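Local coordinates for putative membrane protein COG4129 (Clostridium difficile, PDB 3KMI) that probably exports aromatic acids as a longer membrane protein, of which this chain is the helical C-terminal domain, at residues A[105-110]-A[133-138]; A[26-31]-A[93-98]; A[109-114]-A[162-167]. All coordinates share one frame; numbering follows the deposited sequence.

Contact 1 (A[105-110]-A[133-138])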
ATOM      1  N   ALA A 105      10.258 -16.600   7.021  1.00  3.73           N
ATOM      2  CA  ALA A 105      10.964 -15.380   6.595  1.00  3.09           C
ATOM      3  C   ALA A 105      11.997 -15.691   5.520  1.00  2.79           C
ATOM      4  O   ALA A 105      12.091 -14.984   4.528  1.00  2.97           O
ATOM      5  CB  ALA A 105      11.633 -14.672   7.823  1.00  2.00           C
ATOM      6  N   HIS A 106      12.776 -16.757   5.710  1.00  4.18           N
ATOM      7  CA  HIS A 106      13.698 -17.233   4.675  1.00  4.87           C
ATOM      8  C   HIS A 106      12.939 -17.559   3.369  1.00  6.59           C
ATOM      9  O   HIS A 106      13.427 -17.268   2.301  1.00  7.64           O
ATOM     10  CB  HIS A 106      14.457 -18.465   5.178  1.00  4.19           C
ATOM     11  CG  HIS A 106      15.542 -18.156   6.164  1.00  2.25           C
ATOM     12  ND1 HIS A 106      16.746 -17.593   5.790  1.00  3.21           N
ATOM     13  CD2 HIS A 106      15.635 -18.393   7.495  1.00  2.23           C
ATOM     14  CE1 HIS A 106      17.524 -17.471   6.851  1.00  3.16           C
ATOM     15  NE2 HIS A 106      16.873 -17.948   7.900  1.00  2.11           N
ATOM     16  N   ILE A 107      11.744 -18.132   3.468  1.00  6.98           N
ATOM     17  CA  ILE A 107      10.944 -18.471   2.280  1.00  8.16           C
ATOM     18  C   ILE A 107      10.438 -17.178   1.586  1.00  8.46           C
ATOM     19  O   ILE A 107      10.457 -17.078   0.355  1.00  7.86           O
ATOM     20  CB  ILE A 107       9.799 -19.445   2.642  1.00  8.31           C
ATOM     21  CG1 ILE A 107      10.371 -20.853   2.871  1.00  9.48           C
ATOM     22  CG2 ILE A 107       8.691 -19.501   1.535  1.00  8.01           C
ATOM     23  CD1 ILE A 107       9.456 -21.738   3.682  1.00 14.74           C
ATOM     24  N   LEU A 108      10.002 -16.209   2.393  1.00  8.05           N
ATOM     25  CA  LEU A 108       9.605 -14.903   1.902  1.00  7.87           C
ATOM     26  C   LEU A 108      10.769 -14.230   1.169  1.00  7.80           C
ATOM     27  O   LEU A 108      10.620 -13.683   0.059  1.00  7.98           O
ATOM     28  CB  LEU A 108       9.138 -13.999   3.061  1.00  8.06           C
ATOM     29  CG  LEU A 108       8.819 -12.588   2.556  1.00  8.77           C
ATOM     30  CD1 LEU A 108       7.634 -12.677   1.580  1.00 11.74           C
ATOM     31  CD2 LEU A 108       8.556 -11.622   3.695  1.00 12.46           C
ATOM     32  N   SER A 109      11.925 -14.235   1.804  1.00  6.57           N
ATOM     33  CA  SER A 109      13.089 -13.655   1.183  1.00  7.65           C
ATOM     34  C   SER A 109      13.434 -14.319  -0.171  1.00  7.35           C
ATOM     35  O   SER A 109      13.710 -13.622  -1.155  1.00  6.86           O
ATOM     36  CB  SER A 109      14.270 -13.777   2.125  1.00  8.59           C
ATOM     37  OG  SER A 109      15.440 -13.337   1.484  1.00  8.70           O
ATOM     38  N   ALA A 110      13.374 -15.650  -0.226  1.00  5.67           N
ATOM     39  CA  ALA A 110      13.607 -16.375  -1.479  1.00  6.32           C
ATOM     40  C   ALA A 110      12.594 -15.939  -2.544  1.00  6.19           C
ATOM     41  O   ALA A 110      12.948 -15.717  -3.703  1.00  6.74           O
ATOM     42  CB  ALA A 110      13.533 -17.901  -1.242  1.00  6.01           C
ATOM     43  N   LYS A 133      -0.319 -16.418  -3.051  1.00 12.56           N
ATOM     44  CA  LYS A 133      -1.506 -16.889  -2.361  1.00 14.34           C
ATOM     45  C   LYS A 133      -1.172 -18.178  -1.586  1.00 14.16           C
ATOM     46  O   LYS A 133      -1.620 -18.370  -0.452  1.00 14.40           O
ATOM     47  CB  LYS A 133      -2.661 -17.099  -3.348  1.00 14.99           C
ATOM     48  CG  LYS A 133      -3.994 -17.401  -2.659  1.00 18.42           C
ATOM     49  CD  LYS A 133      -5.044 -17.882  -3.639  1.00 22.41           C
ATOM     50  CE  LYS A 133      -6.242 -18.537  -2.902  1.00 24.42           C
ATOM     51  NZ  LYS A 133      -6.619 -17.677  -1.741  1.00 26.32           N
ATOM     52  N   ARG A 134      -0.358 -19.045  -2.193  1.00 14.06           N
ATOM     53  CA  ARG A 134       0.084 -20.251  -1.516  1.00 13.79           C
ATOM     54  C   ARG A 134       0.893 -19.967  -0.236  1.00 13.80           C
ATOM     55  O   ARG A 134       0.722 -20.661   0.783  1.00 12.95           O
ATOM     56  CB  ARG A 134       0.826 -21.177  -2.488  1.00 14.14           C
ATOM     57  CG  ARG A 134      -0.105 -21.859  -3.507  1.00 15.11           C
ATOM     58  CD  ARG A 134       0.554 -23.141  -4.105  1.00 19.39           C
ATOM     59  NE  ARG A 134       1.873 -22.814  -4.658  1.00 18.19           N
ATOM     60  CZ  ARG A 134       2.087 -22.366  -5.897  1.00 19.30           C
ATOM     61  NH1 ARG A 134       1.074 -22.220  -6.747  1.00 21.46           N
ATOM     62  NH2 ARG A 134       3.321 -22.086  -6.298  1.00 16.62           N
ATOM     63  N   LEU A 135       1.731 -18.929  -0.263  1.00 13.31           N
ATOM     64  CA  LEU A 135       2.516 -18.554   0.906  1.00 14.06           C
ATOM     65  C   LEU A 135       1.640 -17.937   2.012  1.00 15.20           C
ATOM     66  O   LEU A 135       1.908 -18.142   3.192  1.00 15.40           O
ATOM     67  CB  LEU A 135       3.640 -17.584   0.519  1.00 13.85           C
ATOM     68  CG  LEU A 135       4.632 -17.183   1.628  1.00 14.21           C
ATOM     69  CD1 LEU A 135       5.342 -18.374   2.230  1.00 14.70           C
ATOM     70  CD2 LEU A 135       5.674 -16.190   1.103  1.00 14.21           C
HETATM   71  N   MSE A 136       0.618 -17.170   1.622  1.00 16.22           N
HETATM   72  CA  MSE A 136      -0.348 -16.600   2.577  1.00 17.12           C
HETATM   73  C   MSE A 136      -1.072 -17.743   3.295  1.00 17.58           C
HETATM   74  O   MSE A 136      -1.189 -17.733   4.522  1.00 17.35           O
HETATM   75  CB  MSE A 136      -1.384 -15.677   1.888  1.00 17.22           C
HETATM   76  CG  MSE A 136      -0.850 -14.384   1.218  1.00 19.97           C
HETATM   77 SE   MSE A 136      -2.274 -13.112   0.712  0.40 24.96          SE
HETATM   78  CE  MSE A 136      -1.152 -11.562   0.160  1.00 21.49           C
ATOM     79  N   ILE A 137      -1.551 -18.727   2.529  1.00 17.79           N
ATOM     80  CA  ILE A 137      -2.265 -19.875   3.119  1.00 18.47           C
ATOM     81  C   ILE A 137      -1.343 -20.661   4.053  1.00 19.10           C
ATOM     82  O   ILE A 137      -1.762 -21.083   5.132  1.00 18.75           O
ATOM     83  CB  ILE A 137      -2.889 -20.824   2.042  1.00 18.73           C
ATOM     84  CG1 ILE A 137      -3.992 -20.108   1.249  1.00 18.82           C
ATOM     85  CG2 ILE A 137      -3.440 -22.147   2.683  1.00 18.38           C
ATOM     86  CD1 ILE A 137      -4.478 -20.905   0.022  1.00 22.18           C
ATOM     87  N   SER A 138      -0.083 -20.821   3.645  1.00 19.90           N
ATOM     88  CA  SER A 138       0.892 -21.600   4.411  1.00 20.76           C
ATOM     89  C   SER A 138       1.278 -20.889   5.697  1.00 20.73           C
ATOM     90  O   SER A 138       1.388 -21.522   6.741  1.00 20.79           O
ATOM     91  CB  SER A 138       2.135 -21.925   3.566  1.00 21.35           C
ATOM     92  OG  SER A 138       3.259 -22.262   4.370  1.00 22.48           O
TER
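Leu135 reaches across from helix 124-140 and meets Ile107 and Leu108, two neighbouring residues of helix 103-117. The contact is wholly apolar. The two methyls of Leu135 share the work. CD1 touches Ile107 CG2 at 3.6 Å, the closest approach between the two segments. CD2 lies 4.1 Å from Leu108 CD1, a looser methyl-to-methyl touch. The forked end of Leu135 therefore spans two consecutive side chains with one methyl apiece. The Leu135 and Leu108 side chains meet at roughly a right angle, while Leu135 and Ile107 meet at a slant. CG of Leu135 stands opposite the backbone N (chi1 -175°), and the CA-CB bond already points at the facing helix. On Ile107 the short branch CG2 does the touching, not the longer CG1 arm.

No hydrogen bond joins the segments. Backbone bonds run within each helix, as from Ser109 N to Ala105 O at 2.8 Å and from Ile137 N to Lys133 O at 3.0 Å. The helices come near at Leu108 and Leu135, whose CA atoms are 8.0 Å apart.

The contact is graded from surface to core. Ile107 lies on the surface, whereas Leu108 and Leu135 are buried. Leu161 of helix 148-176 touches both leucines, and Leu108 also packs on Ile32 of helix 7-33 and on Leu164. Ser109 turns to another neighbour: its OG is hydrogen-bonded to Ala29 O of helix 7-33.

Helices 103-117 and 124-140 follow each other in the chain and run in opposite directions here. The arrangement is a helical hairpin with a leucine- and isoleucine-lined seam, one side of it packed into the all-helical bundle of this domain.

Contact 2 (A[26-31]-A[93-98])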
ATOM      1  N   ILE A  26      15.394  -6.392  -4.276  1.00  9.68           N
ATOM      2  CA  ILE A  26      16.365  -7.417  -3.892  1.00  9.64           C
ATOM      3  C   ILE A  26      17.121  -6.997  -2.603  1.00 10.69           C
ATOM      4  O   ILE A  26      17.433  -7.843  -1.756  1.00 10.14           O
ATOM      5  CB  ILE A  26      17.345  -7.677  -5.072  1.00  9.40           C
ATOM      6  CG1 ILE A  26      16.591  -8.371  -6.217  1.00 10.03           C
ATOM      7  CG2 ILE A  26      18.562  -8.459  -4.628  1.00  9.27           C
ATOM      8  CD1 ILE A  26      17.197  -8.133  -7.625  1.00 10.29           C
ATOM      9  N   ASP A  27      17.416  -5.697  -2.470  1.00 10.49           N
ATOM     10  CA  ASP A  27      18.032  -5.203  -1.212  1.00 11.97           C
ATOM     11  C   ASP A  27      17.142  -5.567  -0.056  1.00 12.11           C
ATOM     12  O   ASP A  27      17.650  -5.974   0.979  1.00 12.86           O
ATOM     13  CB  ASP A  27      18.174  -3.676  -1.173  1.00 11.16           C
ATOM     14  CG  ASP A  27      19.188  -3.153  -2.135  1.00 12.06           C
ATOM     15  OD1 ASP A  27      20.062  -3.928  -2.549  1.00 11.68           O
ATOM     16  OD2 ASP A  27      19.115  -1.940  -2.465  1.00 12.85           O
ATOM     17  N   ILE A  28      15.824  -5.381  -0.223  1.00 11.06           N
ATOM     18  CA  ILE A  28      14.851  -5.761   0.819  1.00 11.54           C
ATOM     19  C   ILE A  28      14.922  -7.272   1.185  1.00 10.83           C
ATOM     20  O   ILE A  28      15.061  -7.652   2.374  1.00 11.02           O
ATOM     21  CB  ILE A  28      13.415  -5.291   0.469  1.00 11.47           C
ATOM     22  CG1 ILE A  28      13.342  -3.757   0.601  1.00 14.52           C
ATOM     23  CG2 ILE A  28      12.383  -5.951   1.388  1.00 11.58           C
ATOM     24  CD1 ILE A  28      12.233  -3.122  -0.285  1.00 12.72           C
ATOM     25  N   ALA A  29      14.881  -8.124   0.180  1.00 10.51           N
ATOM     26  CA  ALA A  29      15.020  -9.583   0.411  1.00  9.75           C
ATOM     27  C   ALA A  29      16.304  -9.890   1.229  1.00 10.56           C
ATOM     28  O   ALA A  29      16.290 -10.770   2.090  1.00  9.61           O
ATOM     29  CB  ALA A  29      15.047 -10.343  -0.902  1.00  8.68           C
ATOM     30  N   ASP A  30      17.407  -9.197   0.932  1.00 11.24           N
ATOM     31  CA  ASP A  30      18.694  -9.428   1.632  1.00 12.28           C
ATOM     32  C   ASP A  30      18.650  -8.972   3.083  1.00 12.38           C
ATOM     33  O   ASP A  30      19.352  -9.516   3.951  1.00 12.35           O
ATOM     34  CB  ASP A  30      19.833  -8.663   0.939  1.00 13.89           C
ATOM     35  CG  ASP A  30      20.171  -9.215  -0.443  1.00 17.98           C
ATOM     36  OD1 ASP A  30      19.894 -10.400  -0.693  1.00 22.10           O
ATOM     37  OD2 ASP A  30      20.711  -8.453  -1.288  1.00 23.79           O
ATOM     38  N   ILE A  31      17.876  -7.925   3.347  1.00 11.57           N
ATOM     39  CA  ILE A  31      17.748  -7.401   4.706  1.00 12.09           C
ATOM     40  C   ILE A  31      17.020  -8.409   5.616  1.00 11.97           C
ATOM     41  O   ILE A  31      17.411  -8.612   6.784  1.00 10.99           O
ATOM     42  CB  ILE A  31      17.082  -6.017   4.734  1.00 13.08           C
ATOM     43  CG1 ILE A  31      18.094  -4.959   4.237  1.00 13.64           C
ATOM     44  CG2 ILE A  31      16.619  -5.707   6.176  1.00 13.57           C
ATOM     45  CD1 ILE A  31      17.501  -3.670   3.716  1.00 16.49           C
ATOM     46  N   SER A  93      10.085  -0.602   5.752  0.50 11.21           N
ATOM     47  CA  SER A  93       9.618  -0.312   7.108  0.50 10.50           C
ATOM     48  C   SER A  93       9.278  -1.620   7.825  0.50 10.54           C
ATOM     49  O   SER A  93       9.728  -1.850   8.957  0.50 10.31           O
ATOM     50  CB  SER A  93       8.420   0.650   7.077  0.50 11.07           C
ATOM     51  OG  SER A  93       7.938   0.931   8.370  0.50  8.80           O
ATOM     52  N   TYR A  94       8.525  -2.499   7.156  1.00  9.62           N
ATOM     53  CA  TYR A  94       8.102  -3.746   7.790  1.00 10.08           C
ATOM     54  C   TYR A  94       9.296  -4.660   8.097  1.00  9.24           C
ATOM     55  O   TYR A  94       9.447  -5.123   9.216  1.00  9.33           O
ATOM     56  CB  TYR A  94       7.118  -4.521   6.903  1.00 11.11           C
ATOM     57  CG  TYR A  94       5.748  -3.869   6.763  1.00 10.21           C
ATOM     58  CD1 TYR A  94       5.185  -3.131   7.795  1.00 12.22           C
ATOM     59  CD2 TYR A  94       5.018  -4.040   5.591  1.00 14.91           C
ATOM     60  CE1 TYR A  94       3.905  -2.557   7.651  1.00 15.13           C
ATOM     61  CE2 TYR A  94       3.768  -3.473   5.416  1.00 15.68           C
ATOM     62  CZ  TYR A  94       3.205  -2.751   6.449  1.00 16.84           C
ATOM     63  OH  TYR A  94       1.949  -2.225   6.249  1.00 17.03           O
ATOM     64  N   VAL A  95      10.159  -4.902   7.112  0.50  8.51           N
ATOM     65  CA  VAL A  95      11.266  -5.851   7.317  0.50  8.11           C
ATOM     66  C   VAL A  95      12.258  -5.315   8.335  0.50  7.84           C
ATOM     67  O   VAL A  95      12.856  -6.093   9.073  0.50  8.05           O
ATOM     68  CB  VAL A  95      11.982  -6.229   5.997  0.50  7.72           C
ATOM     69  CG1 VAL A  95      11.004  -6.966   5.062  0.50  8.23           C
ATOM     70  CG2 VAL A  95      12.526  -4.988   5.332  0.50  6.08           C
ATOM     71  N   SER A  96      12.398  -3.995   8.401  0.50  8.35           N
ATOM     72  CA  SER A  96      13.284  -3.380   9.392  0.50  8.92           C
ATOM     73  C   SER A  96      12.751  -3.547  10.825  0.50  9.28           C
ATOM     74  O   SER A  96      13.456  -3.269  11.792  0.50  8.48           O
ATOM     75  CB  SER A  96      13.575  -1.909   9.070  0.50  9.44           C
ATOM     76  OG  SER A  96      12.434  -1.095   9.243  0.50 10.32           O
ATOM     77  N   GLN A  97      11.518  -4.028  10.955  1.00  9.21           N
ATOM     78  CA  GLN A  97      10.956  -4.360  12.275  1.00 10.96           C
ATOM     79  C   GLN A  97      11.158  -5.822  12.703  1.00 11.81           C
ATOM     80  O   GLN A  97      10.958  -6.140  13.862  1.00 12.42           O
ATOM     81  CB  GLN A  97       9.473  -3.992  12.335  1.00 11.06           C
ATOM     82  CG  GLN A  97       9.220  -2.493  12.331  1.00 14.13           C
ATOM     83  CD  GLN A  97       7.734  -2.173  12.168  1.00 17.75           C
ATOM     84  OE1 GLN A  97       7.333  -1.597  11.178  1.00 19.63           O
ATOM     85  NE2 GLN A  97       6.927  -2.570  13.138  1.00 19.09           N
ATOM     86  N   LEU A  98      11.539  -6.712  11.786  1.00 12.52           N
ATOM     87  CA  LEU A  98      11.723  -8.144  12.151  1.00 12.90           C
ATOM     88  C   LEU A  98      12.754  -8.333  13.258  1.00 13.99           C
ATOM     89  O   LEU A  98      13.811  -7.709  13.223  1.00 14.66           O
ATOM     90  CB  LEU A  98      12.107  -8.986  10.923  1.00 12.56           C
ATOM     91  CG  LEU A  98      11.002  -9.159   9.868  1.00 11.80           C
ATOM     92  CD1 LEU A  98      11.568  -9.628   8.556  1.00 11.57           C
ATOM     93  CD2 LEU A  98       9.897 -10.113  10.300  1.00 12.19           C
TER
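Gln97 N donates to Tyr94 O at 2.9 Å, and this backbone bond closes a turn of chain around Val95, the residue that meets Ile28 and Ile31 across the contact. Val95 to Leu98 form a type I beta turn, with Leu98 N bonded to Val95 O at 3.1 Å.

Between the segments there is no hydrogen bond, and the contact rests on three buried aliphatic side chains. The CA-CB bond of Val95 points toward helix 7-33. Ile28 CG2 sits 4.1 Å from Val95 CG1 and equally far from Val95 CG2, so this methyl faces the fork of the valine. The two side chains lie nearly perpendicular. Ile31 CG2 adds a wider contact to Val95 CG2, at 4.2 Å. In both isoleucines the short CG2 branch makes the contact. For Ile28, whose CG1 is turned beside the backbone N (chi1 -71°), CG2 is left opposite that N. Val95 is modelled in two conformers, so the exact methyl pairing is doubtful in detail.

The arrangement is helix-to-helix packing inside an all-alpha bundle, between the C-terminal ends of helices 7-33 and 68-95. The nearest pair of CA atoms, Ile31 CA and Val95 CA, is 7.2 Å apart. Ile28 also touches Leu88 and Leu91, and Ile31 touches Tyr92, so the seam continues back along helix 68-95 in a parallel course.

The other flank of helix 7-33 is covered by helix 103-117. Ala29 packs there on Ile112 and His113, and Asp30 OD1 is hydrogen-bonded to His113 NE2. Next to Val95, Tyr94 packs on helix 148-176 of its own chain and on Glu163 of the second subunit.

Contact 3 (A[109-114]-A[162-167])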
ATOM      1  N   SER A 109      11.925 -14.235   1.804  1.00  6.57           N
ATOM      2  CA  SER A 109      13.089 -13.655   1.183  1.00  7.65           C
ATOM      3  C   SER A 109      13.434 -14.319  -0.171  1.00  7.35           C
ATOM      4  O   SER A 109      13.710 -13.622  -1.155  1.00  6.86           O
ATOM      5  CB  SER A 109      14.270 -13.777   2.125  1.00  8.59           C
ATOM      6  OG  SER A 109      15.440 -13.337   1.484  1.00  8.70           O
ATOM      7  N   ALA A 110      13.374 -15.650  -0.226  1.00  5.67           N
ATOM      8  CA  ALA A 110      13.607 -16.375  -1.479  1.00  6.32           C
ATOM      9  C   ALA A 110      12.594 -15.939  -2.544  1.00  6.19           C
ATOM     10  O   ALA A 110      12.948 -15.717  -3.703  1.00  6.74           O
ATOM     11  CB  ALA A 110      13.533 -17.901  -1.242  1.00  6.01           C
ATOM     12  N   PHE A 111      11.350 -15.783  -2.136  1.00  5.45           N
ATOM     13  CA  PHE A 111      10.263 -15.394  -3.068  1.00  6.52           C
ATOM     14  C   PHE A 111      10.481 -13.966  -3.628  1.00  6.70           C
ATOM     15  O   PHE A 111      10.287 -13.718  -4.826  1.00  7.11           O
ATOM     16  CB  PHE A 111       8.898 -15.537  -2.378  1.00  6.50           C
ATOM     17  CG  PHE A 111       7.712 -15.179  -3.259  1.00  8.76           C
ATOM     18  CD1 PHE A 111       7.500 -15.829  -4.477  1.00  9.11           C
ATOM     19  CD2 PHE A 111       6.788 -14.228  -2.838  1.00 10.81           C
ATOM     20  CE1 PHE A 111       6.380 -15.492  -5.294  1.00 10.75           C
ATOM     21  CE2 PHE A 111       5.677 -13.889  -3.631  1.00 12.15           C
ATOM     22  CZ  PHE A 111       5.488 -14.517  -4.871  1.00 12.11           C
ATOM     23  N   ILE A 112      10.907 -13.040  -2.771  1.00  5.92           N
ATOM     24  CA  ILE A 112      11.243 -11.693  -3.194  1.00  6.70           C
ATOM     25  C   ILE A 112      12.456 -11.666  -4.155  1.00  7.04           C
ATOM     26  O   ILE A 112      12.460 -10.915  -5.124  1.00  8.09           O
ATOM     27  CB  ILE A 112      11.489 -10.731  -1.973  1.00  6.09           C
ATOM     28  CG1 ILE A 112      10.190 -10.602  -1.159  1.00  7.62           C
ATOM     29  CG2 ILE A 112      11.954  -9.367  -2.482  1.00  5.79           C
ATOM     30  CD1 ILE A 112      10.333  -9.955   0.231  1.00  8.02           C
ATOM     31  N   HIS A 113      13.482 -12.458  -3.869  1.00  6.87           N
ATOM     32  CA  HIS A 113      14.589 -12.643  -4.839  1.00  9.05           C
ATOM     33  C   HIS A 113      14.104 -13.163  -6.177  1.00  7.98           C
ATOM     34  O   HIS A 113      14.553 -12.709  -7.234  1.00  8.10           O
ATOM     35  CB  HIS A 113      15.664 -13.605  -4.320  1.00  8.94           C
ATOM     36  CG  HIS A 113      16.652 -12.969  -3.388  1.00 15.91           C
ATOM     37  ND1 HIS A 113      16.856 -13.416  -2.101  1.00 20.23           N
ATOM     38  CD2 HIS A 113      17.515 -11.936  -3.561  1.00 19.45           C
ATOM     39  CE1 HIS A 113      17.774 -12.667  -1.511  1.00 18.07           C
ATOM     40  NE2 HIS A 113      18.184 -11.757  -2.373  1.00 19.22           N
ATOM     41  N   LYS A 114      13.212 -14.141  -6.132  1.00  7.34           N
ATOM     42  CA  LYS A 114      12.674 -14.730  -7.338  1.00  7.67           C
ATOM     43  C   LYS A 114      11.992 -13.629  -8.128  1.00  7.45           C
ATOM     44  O   LYS A 114      12.204 -13.477  -9.344  1.00  8.30           O
ATOM     45  CB  LYS A 114      11.707 -15.874  -7.011  1.00  6.19           C
ATOM     46  CG  LYS A 114      11.047 -16.511  -8.235  1.00  8.44           C
ATOM     47  CD  LYS A 114      10.116 -17.617  -7.797  1.00 11.41           C
ATOM     48  CE  LYS A 114       9.538 -18.426  -8.953  1.00 11.18           C
ATOM     49  NZ  LYS A 114       8.717 -19.539  -8.373  1.00  8.85           N
ATOM     50  N   THR A 162       0.906  -8.651   1.778  1.00 11.08           N
ATOM     51  CA  THR A 162      -0.059  -7.665   1.302  1.00 10.46           C
ATOM     52  C   THR A 162       0.581  -6.704   0.321  1.00  9.31           C
ATOM     53  O   THR A 162       0.037  -6.454  -0.754  1.00 10.00           O
ATOM     54  CB  THR A 162      -0.735  -6.901   2.467  1.00 10.77           C
ATOM     55  OG1 THR A 162      -1.479  -7.843   3.258  1.00 10.86           O
ATOM     56  CG2 THR A 162      -1.674  -5.900   1.933  1.00 11.17           C
ATOM     57  N   GLU A 163       1.728  -6.166   0.687  1.00  8.56           N
ATOM     58  CA  GLU A 163       2.445  -5.211  -0.169  1.00  9.61           C
ATOM     59  C   GLU A 163       2.904  -5.892  -1.469  1.00  8.61           C
ATOM     60  O   GLU A 163       2.744  -5.345  -2.572  1.00  8.85           O
ATOM     61  CB  GLU A 163       3.648  -4.603   0.573  1.00  8.61           C
ATOM     62  CG  GLU A 163       3.241  -3.738   1.767  1.00 10.23           C
ATOM     63  CD  GLU A 163       2.348  -2.545   1.384  1.00 10.26           C
ATOM     64  OE1 GLU A 163       2.546  -1.893   0.326  1.00  8.41           O
ATOM     65  OE2 GLU A 163       1.425  -2.252   2.164  1.00 14.79           O
ATOM     66  N   LEU A 164       3.394  -7.120  -1.343  1.00  8.85           N
ATOM     67  CA  LEU A 164       3.856  -7.857  -2.501  1.00  9.60           C
ATOM     68  C   LEU A 164       2.761  -8.159  -3.514  1.00  9.82           C
ATOM     69  O   LEU A 164       3.039  -8.244  -4.703  1.00 11.07           O
ATOM     70  CB  LEU A 164       4.576  -9.153  -2.085  1.00  9.94           C
ATOM     71  CG  LEU A 164       5.971  -8.971  -1.487  1.00 10.05           C
ATOM     72  CD1 LEU A 164       6.442 -10.396  -1.048  1.00 11.07           C
ATOM     73  CD2 LEU A 164       6.977  -8.400  -2.537  1.00  7.57           C
ATOM     74  N   LYS A 165       1.526  -8.342  -3.074  1.00  9.91           N
ATOM     75  CA  LYS A 165       0.442  -8.598  -4.021  1.00  9.81           C
ATOM     76  C   LYS A 165       0.260  -7.377  -4.914  1.00  9.53           C
ATOM     77  O   LYS A 165       0.162  -7.499  -6.128  1.00  9.61           O
ATOM     78  CB  LYS A 165      -0.873  -8.931  -3.303  1.00  9.10           C
ATOM     79  CG  LYS A 165      -1.962  -9.449  -4.226  1.00 10.08           C
ATOM     80  CD  LYS A 165      -3.216  -9.812  -3.417  1.00 11.13           C
ATOM     81  CE  LYS A 165      -4.315 -10.385  -4.279  1.00 12.09           C
ATOM     82  NZ  LYS A 165      -5.408 -10.829  -3.399  1.00 12.29           N
ATOM     83  N   GLN A 166       0.206  -6.199  -4.303  1.00 10.24           N
ATOM     84  CA  GLN A 166       0.068  -4.975  -5.098  1.00  9.69           C
ATOM     85  C   GLN A 166       1.290  -4.728  -5.972  1.00  9.11           C
ATOM     86  O   GLN A 166       1.134  -4.314  -7.094  1.00  9.00           O
ATOM     87  CB  GLN A 166      -0.238  -3.747  -4.257  1.00 10.25           C
ATOM     88  CG  GLN A 166      -0.731  -2.600  -5.188  1.00 13.70           C
ATOM     89  CD  GLN A 166      -1.982  -2.987  -6.046  1.00 18.51           C
ATOM     90  OE1 GLN A 166      -2.992  -3.496  -5.528  1.00 19.95           O
ATOM     91  NE2 GLN A 166      -1.911  -2.715  -7.350  1.00 20.03           N
ATOM     92  N   PHE A 167       2.499  -5.009  -5.466  1.00  9.59           N
ATOM     93  CA  PHE A 167       3.706  -4.958  -6.304  1.00  9.02           C
ATOM     94  C   PHE A 167       3.594  -5.804  -7.585  1.00  9.85           C
ATOM     95  O   PHE A 167       3.945  -5.352  -8.692  1.00  9.58           O
ATOM     96  CB  PHE A 167       4.941  -5.409  -5.499  1.00  9.79           C
ATOM     97  CG  PHE A 167       6.233  -5.212  -6.234  1.00  9.90           C
ATOM     98  CD1 PHE A 167       6.960  -4.037  -6.061  1.00  9.63           C
ATOM     99  CD2 PHE A 167       6.702  -6.187  -7.138  1.00  9.12           C
ATOM    100  CE1 PHE A 167       8.126  -3.830  -6.719  1.00  8.18           C
ATOM    101  CE2 PHE A 167       7.862  -5.992  -7.829  1.00  8.64           C
ATOM    102  CZ  PHE A 167       8.597  -4.803  -7.617  1.00  9.01           C
TER
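This is a buried apolar contact between helices 103-117 and 148-176, in the interior of the fold, its centre about 7 Å from the centre of the chain. Leu164 points from helix 148-176 toward the facing helix and meets Phe111 and Ile112. Most of the contact is with Ile112. Leu164 CD1 lies 3.8 Å from Ile112 CG1 and 4.1 Å from Ile112 CD1. The second methyl, Leu164 CD2, is 4.1 Å from Ile112 CG1. The leucine fork thus grips the long arm of the isoleucine, and the two side chains meet at about a right angle. That arm leaves beside the backbone N (chi1 -63°), which carries it toward Leu164.

Phe111 adds a looser touch. Its CD2 is 4.2 Å from Leu164 CD1, and the methyl approaches the ring obliquely. One methyl, CD1, therefore contacts both residues of helix 103-117.

The two helices run in the same general direction here, as first and third helices of a consecutive up-down-up run in the all-alpha bundle. Helix 124-140 is the middle one, and its Leu132 packs on Phe111, while Ile112 also packs on Leu25 of helix 7-33.

Polar residues flank the apolar seam: Glu163 OE1 is hydrogen-bonded to Asn90 ND2 of helix 68-95. Thr162 OG1 faces the dimer interface and is hydrogen-bonded to Tyr94 OH of the second subunit.

Overall arrangement
From the N terminus, contact 2 closes first. It brings the end of helix 7-33 to the end of helix 68-95 and loops out helix 41-61 between them. Contacts 1 and 3 come later and are in series with it. Both start on helix 103-117, where their segments share Ser109 and Ala110. Contact 1 closes the shorter loop, to the next helix, 124-140. Contact 3 skips that helix and reaches 148-176. Helix 103-117 is thus the common element of contacts 1 and 3, and its polar side chains also join it to segment 26-31. Together the contacts tie five of the six helices into one bundle.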